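Long-range contact in predicted acyltransferase with acyl-CoA N-acyltransferase domain (Escherichia coli, PDB 4RS2), which probably transfers acyl groups from acyl-coenzyme A as a GNAT-family enzyme, binds coenzyme A, and on overexpression suppresses silencing by the small RNA RhyB: residues Gln81-Leu93 and Leu113-Thr126. Sequence-based numbering, arbitrary orientation. Where two conformers were deposited one is given.
Sequences QGEDLQWVGMAPL and LDSLNEFGYAAVVT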
ATOM      1  N   GLN A  81       8.609  -4.622 -17.171  1.00 22.19           N
ATOM      2  CA  GLN A  81       8.925  -4.976 -18.547  1.00 24.92           C
ATOM      3  C   GLN A  81       8.461  -6.431 -18.752  1.00 24.38           C
ATOM      4  O   GLN A  81       9.090  -7.248 -19.433  1.00 24.73           O
ATOM      5  CB  GLN A  81      10.421  -4.700 -18.824  1.00 29.40           C
ATOM      6  CG  GLN A  81      10.703  -4.166 -20.224  1.00 34.81           C
ATOM      7  CD  GLN A  81      11.810  -3.106 -20.258  1.00 38.66           C
ATOM      8  OE1 GLN A  81      11.659  -2.068 -20.901  1.00 41.66           O
ATOM      9  NE2 GLN A  81      12.909  -3.354 -19.558  1.00 42.35           N
ATOM     10  N   GLY A  82       7.343  -6.747 -18.115  1.00 25.67           N
ATOM     11  CA  GLY A  82       6.724  -8.054 -18.246  1.00 27.51           C
ATOM     12  C   GLY A  82       7.309  -9.210 -17.475  1.00 29.52           C
ATOM     13  O   GLY A  82       6.888 -10.337 -17.678  1.00 33.34           O
ATOM     14  N   GLU A  83       8.263  -8.941 -16.585  0.60 29.08           N
ATOM     15  CA  GLU A  83       8.888 -10.000 -15.809  0.60 29.03           C
ATOM     16  C   GLU A  83       8.676  -9.836 -14.314  0.60 25.96           C
ATOM     17  O   GLU A  83       8.552  -8.709 -13.796  0.60 22.09           O
ATOM     18  CB  GLU A  83      10.383 -10.077 -16.122  0.60 31.20           C
ATOM     19  CG  GLU A  83      10.702 -10.519 -17.548  0.60 33.06           C
ATOM     20  CD  GLU A  83      10.210 -11.923 -17.877  0.60 33.14           C
ATOM     21  OE1 GLU A  83       9.570 -12.567 -17.020  0.60 35.41           O
ATOM     22  OE2 GLU A  83      10.464 -12.389 -19.004  0.60 34.63           O
ATOM     23  N   ASP A  84       8.642 -10.979 -13.625  1.00 24.80           N
ATOM     24  CA  ASP A  84       8.443 -11.021 -12.180  1.00 24.02           C
ATOM     25  C   ASP A  84       9.782 -10.964 -11.479  1.00 22.97           C
ATOM     26  O   ASP A  84      10.564 -11.911 -11.547  1.00 22.32           O
ATOM     27  CB  ASP A  84       7.726 -12.325 -11.811  1.00 26.04           C
ATOM     28  CG  ASP A  84       7.610 -12.542 -10.325  1.00 29.93           C
ATOM     29  OD1 ASP A  84       7.901 -11.608  -9.530  1.00 28.13           O
ATOM     30  OD2 ASP A  84       7.203 -13.676  -9.951  1.00 33.35           O
ATOM     31  N   LEU A  85      10.030  -9.829 -10.827  1.00 20.57           N
ATOM     32  CA  LEU A  85      11.245  -9.574 -10.059  1.00 19.31           C
ATOM     33  C   LEU A  85      10.950  -9.497  -8.550  1.00 18.44           C
ATOM     34  O   LEU A  85      11.745  -8.965  -7.782  1.00 19.65           O
ATOM     35  CB  LEU A  85      11.848  -8.244 -10.507  1.00 21.06           C
ATOM     36  CG  LEU A  85      12.157  -8.052 -11.984  1.00 21.26           C
ATOM     37  CD1 LEU A  85      12.678  -6.630 -12.194  1.00 21.52           C
ATOM     38  CD2 LEU A  85      13.140  -9.104 -12.475  1.00 23.82           C
ATOM     39  N   GLN A  86       9.797 -10.001  -8.140  1.00 17.79           N
ATOM     40  CA  GLN A  86       9.394  -9.978  -6.742  1.00 17.13           C
ATOM     41  C   GLN A  86       9.204  -8.536  -6.267  1.00 14.38           C
ATOM     42  O   GLN A  86       9.662  -8.155  -5.212  1.00 13.91           O
ATOM     43  CB  GLN A  86      10.403 -10.736  -5.866  1.00 20.62           C
ATOM     44  CG  GLN A  86      10.643 -12.160  -6.349  1.00 25.29           C
ATOM     45  CD  GLN A  86       9.397 -13.018  -6.247  1.00 28.58           C
ATOM     46  OE1 GLN A  86       8.720 -13.022  -5.217  1.00 37.18           O
ATOM     47  NE2 GLN A  86       9.098 -13.767  -7.303  1.00 33.22           N
ATOM     48  N   TRP A  87       8.523  -7.759  -7.102  1.00 10.94           N
ATOM     49  CA  TRP A  87       8.114  -6.405  -6.769  1.00 10.11           C
ATOM     50  C   TRP A  87       6.601  -6.369  -6.517  1.00  9.84           C
ATOM     51  O   TRP A  87       5.847  -7.180  -7.069  1.00  9.48           O
ATOM     52  CB  TRP A  87       8.420  -5.423  -7.902  1.00 10.29           C
ATOM     53  CG  TRP A  87       9.836  -5.073  -8.099  1.00 10.59           C
ATOM     54  CD1 TRP A  87      10.939  -5.839  -7.823  1.00 10.93           C
ATOM     55  CD2 TRP A  87      10.318  -3.881  -8.732  1.00 10.81           C
ATOM     56  NE1 TRP A  87      12.079  -5.175  -8.211  1.00 11.55           N
ATOM     57  CE2 TRP A  87      11.733  -3.967  -8.761  1.00 11.12           C
ATOM     58  CE3 TRP A  87       9.703  -2.736  -9.218  1.00 11.20           C
ATOM     59  CZ2 TRP A  87      12.533  -2.947  -9.280  1.00 11.87           C
ATOM     60  CZ3 TRP A  87      10.505  -1.690  -9.720  1.00 12.32           C
ATOM     61  CH2 TRP A  87      11.907  -1.817  -9.749  1.00 11.82           C
ATOM     62  N   VAL A  88       6.183  -5.397  -5.716  1.00  9.80           N
ATOM     63  CA  VAL A  88       4.756  -5.184  -5.431  1.00  9.30           C
ATOM     64  C   VAL A  88       4.429  -3.709  -5.509  1.00  8.79           C
ATOM     65  O   VAL A  88       5.327  -2.865  -5.412  1.00  9.47           O
ATOM     66  CB  VAL A  88       4.341  -5.701  -4.051  1.00 10.06           C
ATOM     67  CG1 VAL A  88       4.452  -7.213  -3.987  1.00 10.44           C
ATOM     68  CG2 VAL A  88       5.155  -4.997  -2.968  1.00 10.04           C
ATOM     69  N   GLY A  89       3.143  -3.422  -5.736  1.00  8.25           N
ATOM     70  CA  GLY A  89       2.602  -2.075  -5.717  1.00  7.77           C
ATOM     71  C   GLY A  89       1.767  -1.897  -4.437  1.00  8.20           C
ATOM     72  O   GLY A  89       0.958  -2.768  -4.084  1.00  8.68           O
ATOM     73  N   MET A  90       1.979  -0.799  -3.725  1.00  8.26           N
ATOM     74  CA  MET A  90       1.249  -0.509  -2.501  1.00  8.85           C
ATOM     75  C   MET A  90       0.031   0.357  -2.788  1.00  9.18           C
ATOM     76  O   MET A  90       0.161   1.413  -3.385  1.00  8.95           O
ATOM     77  CB  MET A  90       2.186   0.218  -1.529  1.00  8.89           C
ATOM     78  CG  MET A  90       1.591   0.493  -0.179  1.00  9.14           C
ATOM     79  SD  MET A  90       2.828   1.129   0.968  1.00 10.01           S
ATOM     80  CE  MET A  90       2.946   2.811   0.423  1.00 10.41           C
ATOM     81  N   ALA A  91      -1.148  -0.111  -2.388  1.00  9.59           N
ATOM     82  CA  ALA A  91      -2.408   0.593  -2.567  1.00  9.86           C
ATOM     83  C   ALA A  91      -3.523  -0.325  -2.168  1.00 10.23           C
ATOM     84  O   ALA A  91      -3.462  -1.519  -2.450  1.00 11.16           O
ATOM     85  CB  ALA A  91      -2.628   0.997  -4.033  1.00 10.53           C
ATOM     86  N   PRO A  92      -4.531   0.180  -1.469  1.00  9.56           N
ATOM     87  CA  PRO A  92      -4.640   1.525  -0.923  1.00  9.62           C
ATOM     88  C   PRO A  92      -3.995   1.614   0.443  1.00  9.75           C
ATOM     89  O   PRO A  92      -3.449   0.627   0.947  1.00  9.85           O
ATOM     90  CB  PRO A  92      -6.150   1.713  -0.755  1.00 10.48           C
ATOM     91  CG  PRO A  92      -6.677   0.367  -0.512  1.00 11.92           C
ATOM     92  CD  PRO A  92      -5.734  -0.623  -1.149  1.00 11.20           C
ATOM     93  N   LEU A  93      -4.009   2.831   0.995  1.00  9.33           N
ATOM     94  CA  LEU A  93      -3.513   3.143   2.316  1.00  9.31           C
ATOM     95  C   LEU A  93      -4.535   4.041   2.951  1.00  9.43           C
ATOM     96  O   LEU A  93      -4.847   5.112   2.423  1.00  9.44           O
ATOM     97  CB  LEU A  93      -2.164   3.863   2.249  1.00  9.30           C
ATOM     98  CG  LEU A  93      -1.627   4.392   3.581  1.00 10.05           C
ATOM     99  CD1 LEU A  93      -1.368   3.232   4.513  1.00 10.19           C
ATOM    100  CD2 LEU A  93      -0.356   5.222   3.367  1.00 10.08           C
ATOM    101  N   LEU A 113       6.483  -2.924   4.501  1.00  9.81           N
ATOM    102  CA  LEU A 113       7.765  -3.018   3.841  1.00 10.79           C
ATOM    103  C   LEU A 113       8.703  -3.984   4.561  1.00 11.14           C
ATOM    104  O   LEU A 113       9.444  -4.730   3.909  1.00 12.05           O
ATOM    105  CB  LEU A 113       8.395  -1.632   3.659  1.00 11.69           C
ATOM    106  CG  LEU A 113       7.998  -0.920   2.332  1.00 12.26           C
ATOM    107  CD1 LEU A 113       6.483  -0.824   2.100  1.00 12.10           C
ATOM    108  CD2 LEU A 113       8.668   0.446   2.169  1.00 12.56           C
ATOM    109  N   ASP A 114       8.685  -3.966   5.891  1.00 11.30           N
ATOM    110  CA  ASP A 114       9.540  -4.874   6.673  1.00 13.23           C
ATOM    111  C   ASP A 114       9.140  -6.337   6.442  1.00 13.11           C
ATOM    112  O   ASP A 114      10.003  -7.192   6.275  1.00 13.15           O
ATOM    113  CB  ASP A 114       9.435  -4.531   8.146  1.00 14.84           C
ATOM    114  CG  ASP A 114      10.460  -5.242   8.976  1.00 18.35           C
ATOM    115  OD1 ASP A 114      11.662  -4.999   8.752  1.00 21.75           O
ATOM    116  OD2 ASP A 114      10.049  -6.014   9.854  1.00 24.67           O
ATOM    117  N   SER A 115       7.837  -6.597   6.425  1.00 12.63           N
ATOM    118  CA  SER A 115       7.309  -7.936   6.178  1.00 13.80           C
ATOM    119  C   SER A 115       7.687  -8.401   4.762  1.00 13.51           C
ATOM    120  O   SER A 115       8.124  -9.562   4.533  1.00 14.65           O
ATOM    121  CB  SER A 115       5.794  -7.936   6.362  1.00 14.72           C
ATOM    122  OG  SER A 115       5.465  -7.859   7.748  1.00 19.44           O
ATOM    123  N   LEU A 116       7.532  -7.511   3.811  1.00 12.65           N
ATOM    124  CA  LEU A 116       7.837  -7.863   2.423  1.00 12.48           C
ATOM    125  C   LEU A 116       9.322  -8.216   2.268  1.00 13.15           C
ATOM    126  O   LEU A 116       9.668  -9.176   1.587  1.00 13.90           O
ATOM    127  CB  LEU A 116       7.391  -6.763   1.484  1.00 12.14           C
ATOM    128  CG  LEU A 116       5.885  -6.615   1.388  1.00 12.21           C
ATOM    129  CD1 LEU A 116       5.573  -5.253   0.853  1.00 11.67           C
ATOM    130  CD2 LEU A 116       5.235  -7.695   0.530  1.00 12.77           C
ATOM    131  N   ASN A 117      10.185  -7.448   2.925  1.00 14.04           N
ATOM    132  CA  ASN A 117      11.605  -7.743   2.879  1.00 15.51           C
ATOM    133  C   ASN A 117      11.886  -9.096   3.477  1.00 15.82           C
ATOM    134  O   ASN A 117      12.672  -9.882   2.915  1.00 16.21           O
ATOM    135  CB  ASN A 117      12.379  -6.681   3.650  1.00 16.09           C
ATOM    136  CG  ASN A 117      13.880  -6.924   3.637  1.00 18.42           C
ATOM    137  OD1 ASN A 117      14.495  -6.976   2.580  1.00 21.16           O
ATOM    138  ND2 ASN A 117      14.465  -7.078   4.813  1.00 21.10           N
ATOM    139  N   GLU A 118      11.280  -9.345   4.642  0.70 15.50           N
ATOM    140  CA  GLU A 118      11.405 -10.624   5.366  0.70 17.30           C
ATOM    141  C   GLU A 118      11.039 -11.797   4.481  0.70 18.21           C
ATOM    142  O   GLU A 118      11.676 -12.851   4.552  0.70 19.00           O
ATOM    143  CB  GLU A 118      10.497 -10.595   6.611  0.70 17.71           C
ATOM    144  CG  GLU A 118      10.328 -11.868   7.424  0.70 19.40           C
ATOM    145  CD  GLU A 118       9.245 -11.712   8.482  0.70 20.04           C
ATOM    146  OE1 GLU A 118       8.575 -10.645   8.528  0.70 20.88           O
ATOM    147  OE2 GLU A 118       9.038 -12.648   9.277  0.70 20.99           O
ATOM    148  N   PHE A 119      10.011 -11.616   3.658  1.00 18.56           N
ATOM    149  CA  PHE A 119       9.543 -12.674   2.773  1.00 20.78           C
ATOM    150  C   PHE A 119      10.138 -12.666   1.365  1.00 19.93           C
ATOM    151  O   PHE A 119       9.639 -13.356   0.486  1.00 21.32           O
ATOM    152  CB  PHE A 119       8.023 -12.784   2.828  1.00 24.79           C
ATOM    153  CG  PHE A 119       7.515 -13.196   4.203  1.00 30.05           C
ATOM    154  CD1 PHE A 119       7.900 -14.412   4.762  1.00 32.71           C
ATOM    155  CD2 PHE A 119       6.681 -12.366   4.939  1.00 32.20           C
ATOM    156  CE1 PHE A 119       7.457 -14.796   6.020  1.00 35.19           C
ATOM    157  CE2 PHE A 119       6.228 -12.743   6.193  1.00 34.37           C
ATOM    158  CZ  PHE A 119       6.615 -13.955   6.738  1.00 33.86           C
ATOM    159  N   GLY A 120      11.218 -11.917   1.150  1.00 17.06           N
ATOM    160  CA  GLY A 120      11.969 -12.035  -0.104  1.00 17.77           C
ATOM    161  C   GLY A 120      11.653 -11.083  -1.256  1.00 16.56           C
ATOM    162  O   GLY A 120      12.189 -11.239  -2.349  1.00 17.89           O
ATOM    163  N   TYR A 121      10.787 -10.099  -1.029  1.00 14.32           N
ATOM    164  CA  TYR A 121      10.465  -9.121  -2.058  1.00 13.86           C
ATOM    165  C   TYR A 121      11.585  -8.093  -2.150  1.00 13.20           C
ATOM    166  O   TYR A 121      12.325  -7.860  -1.180  1.00 13.60           O
ATOM    167  CB  TYR A 121       9.114  -8.465  -1.765  1.00 13.72           C
ATOM    168  CG  TYR A 121       8.018  -9.452  -1.984  1.00 14.49           C
ATOM    169  CD1 TYR A 121       7.724 -10.395  -1.041  1.00 15.35           C
ATOM    170  CD2 TYR A 121       7.322  -9.477  -3.186  1.00 15.29           C
ATOM    171  CE1 TYR A 121       6.734 -11.358  -1.266  1.00 16.65           C
ATOM    172  CE2 TYR A 121       6.347 -10.423  -3.427  1.00 16.09           C
ATOM    173  CZ  TYR A 121       6.043 -11.343  -2.465  1.00 16.49           C
ATOM    174  OH  TYR A 121       5.065 -12.275  -2.712  1.00 19.70           O
ATOM    175  N   ALA A 122      11.720  -7.498  -3.329  1.00 11.65           N
ATOM    176  CA  ALA A 122      12.834  -6.603  -3.616  1.00 11.54           C
ATOM    177  C   ALA A 122      12.534  -5.126  -3.700  1.00 11.26           C
ATOM    178  O   ALA A 122      13.455  -4.326  -3.544  1.00 11.55           O
ATOM    179  CB  ALA A 122      13.512  -7.040  -4.894  1.00 12.51           C
ATOM    180  N   ALA A 123      11.292  -4.760  -4.018  1.00 10.79           N
ATOM    181  CA  ALA A 123      10.928  -3.370  -4.182  1.00  9.97           C
ATOM    182  C   ALA A 123       9.414  -3.178  -4.108  1.00  9.01           C
ATOM    183  O   ALA A 123       8.652  -4.087  -4.421  1.00  9.69           O
ATOM    184  CB  ALA A 123      11.451  -2.822  -5.495  1.00 10.19           C
ATOM    185  N   VAL A 124       9.036  -1.956  -3.776  1.00  8.74           N
ATOM    186  CA  VAL A 124       7.661  -1.554  -3.647  1.00  8.74           C
ATOM    187  C   VAL A 124       7.443  -0.274  -4.420  1.00  8.85           C
ATOM    188  O   VAL A 124       8.204   0.675  -4.257  1.00 10.51           O
ATOM    189  CB  VAL A 124       7.276  -1.308  -2.180  1.00  9.21           C
ATOM    190  CG1 VAL A 124       5.793  -0.934  -2.123  1.00  9.52           C
ATOM    191  CG2 VAL A 124       7.538  -2.562  -1.363  1.00 10.21           C
ATOM    192  N   VAL A 125       6.449  -0.262  -5.289  1.00  8.30           N
ATOM    193  CA  VAL A 125       6.079   0.991  -5.971  1.00  8.23           C
ATOM    194  C   VAL A 125       4.760   1.479  -5.405  1.00  8.32           C
ATOM    195  O   VAL A 125       4.003   0.691  -4.793  1.00  9.01           O
ATOM    196  CB  VAL A 125       5.981   0.850  -7.515  1.00  8.75           C
ATOM    197  CG1 VAL A 125       7.288   0.353  -8.072  1.00  9.11           C
ATOM    198  CG2 VAL A 125       4.850  -0.087  -7.940  1.00  8.63           C
ATOM    199  N   THR A 126       4.484   2.754  -5.609  1.00  9.05           N
ATOM    200  CA  THR A 126       3.201   3.307  -5.224  1.00  9.90           C
ATOM    201  C   THR A 126       2.940   4.565  -6.043  1.00 10.30           C
ATOM    202  O   THR A 126       3.847   5.130  -6.668  1.00 10.40           O
ATOM    203  CB  THR A 126       3.116   3.602  -3.706  1.00 10.36           C
ATOM    204  OG1 THR A 126       1.749   3.724  -3.303  1.00 10.63           O
ATOM    205  CG2 THR A 126       3.889   4.908  -3.334  1.00 11.06           C
TER
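Val-88 and Val-125 show how parallel strands exchange backbone bonds: Val-88 N donates to Ala-123 O, Val-125 N to Val-88 O at 2.8 Å, and Met-90 N to Val-125 O at 2.7 Å. Just before this ladder, Ala-122 N reaches Gln-86 O in a nearly straight bond (172° at the hydrogen), while an Asx turn, in which Asp-84 OD1 accepts from Gln-86 N, lies at the corner of the chain. At the far end a chi1 of -161° puts Thr-126 OG1 beside the carbonyl carbon of its own residue, where it donates to Met-90 O over 2.8 Å, with the donor OG1 29° out of the carbonyl plane of Met-90.

Apolar packing divides between the two sheet faces. On one, Ala-123 CB sits squarely over the indole of Trp-87, 3.5 Å from the centroid of the five-membered ring, a CH-pi contact; Leu-85 CD1 lies over the rim of the opposite ring face. On the other, Val-88 splits its methyls: CG1 meets Tyr-121 CD2 at 3.7 Å, whereas CG2 packs on Val-124 CG2 and, at 3.9 Å, on Leu-116 CD1 of the helix. Leu-116 CD2 and Gln-86 OE1 lie over opposite faces of the Tyr-121 ring, each displaced toward its rim.

A Schellman motif with Gly-120 as C-prime residue ends helix 104-118 and returns the chain to the sheet, completing the beta-alpha-beta crossover of strand 87-95, helix 104-118 and strand 123-127 characteristic of the GNAT fold.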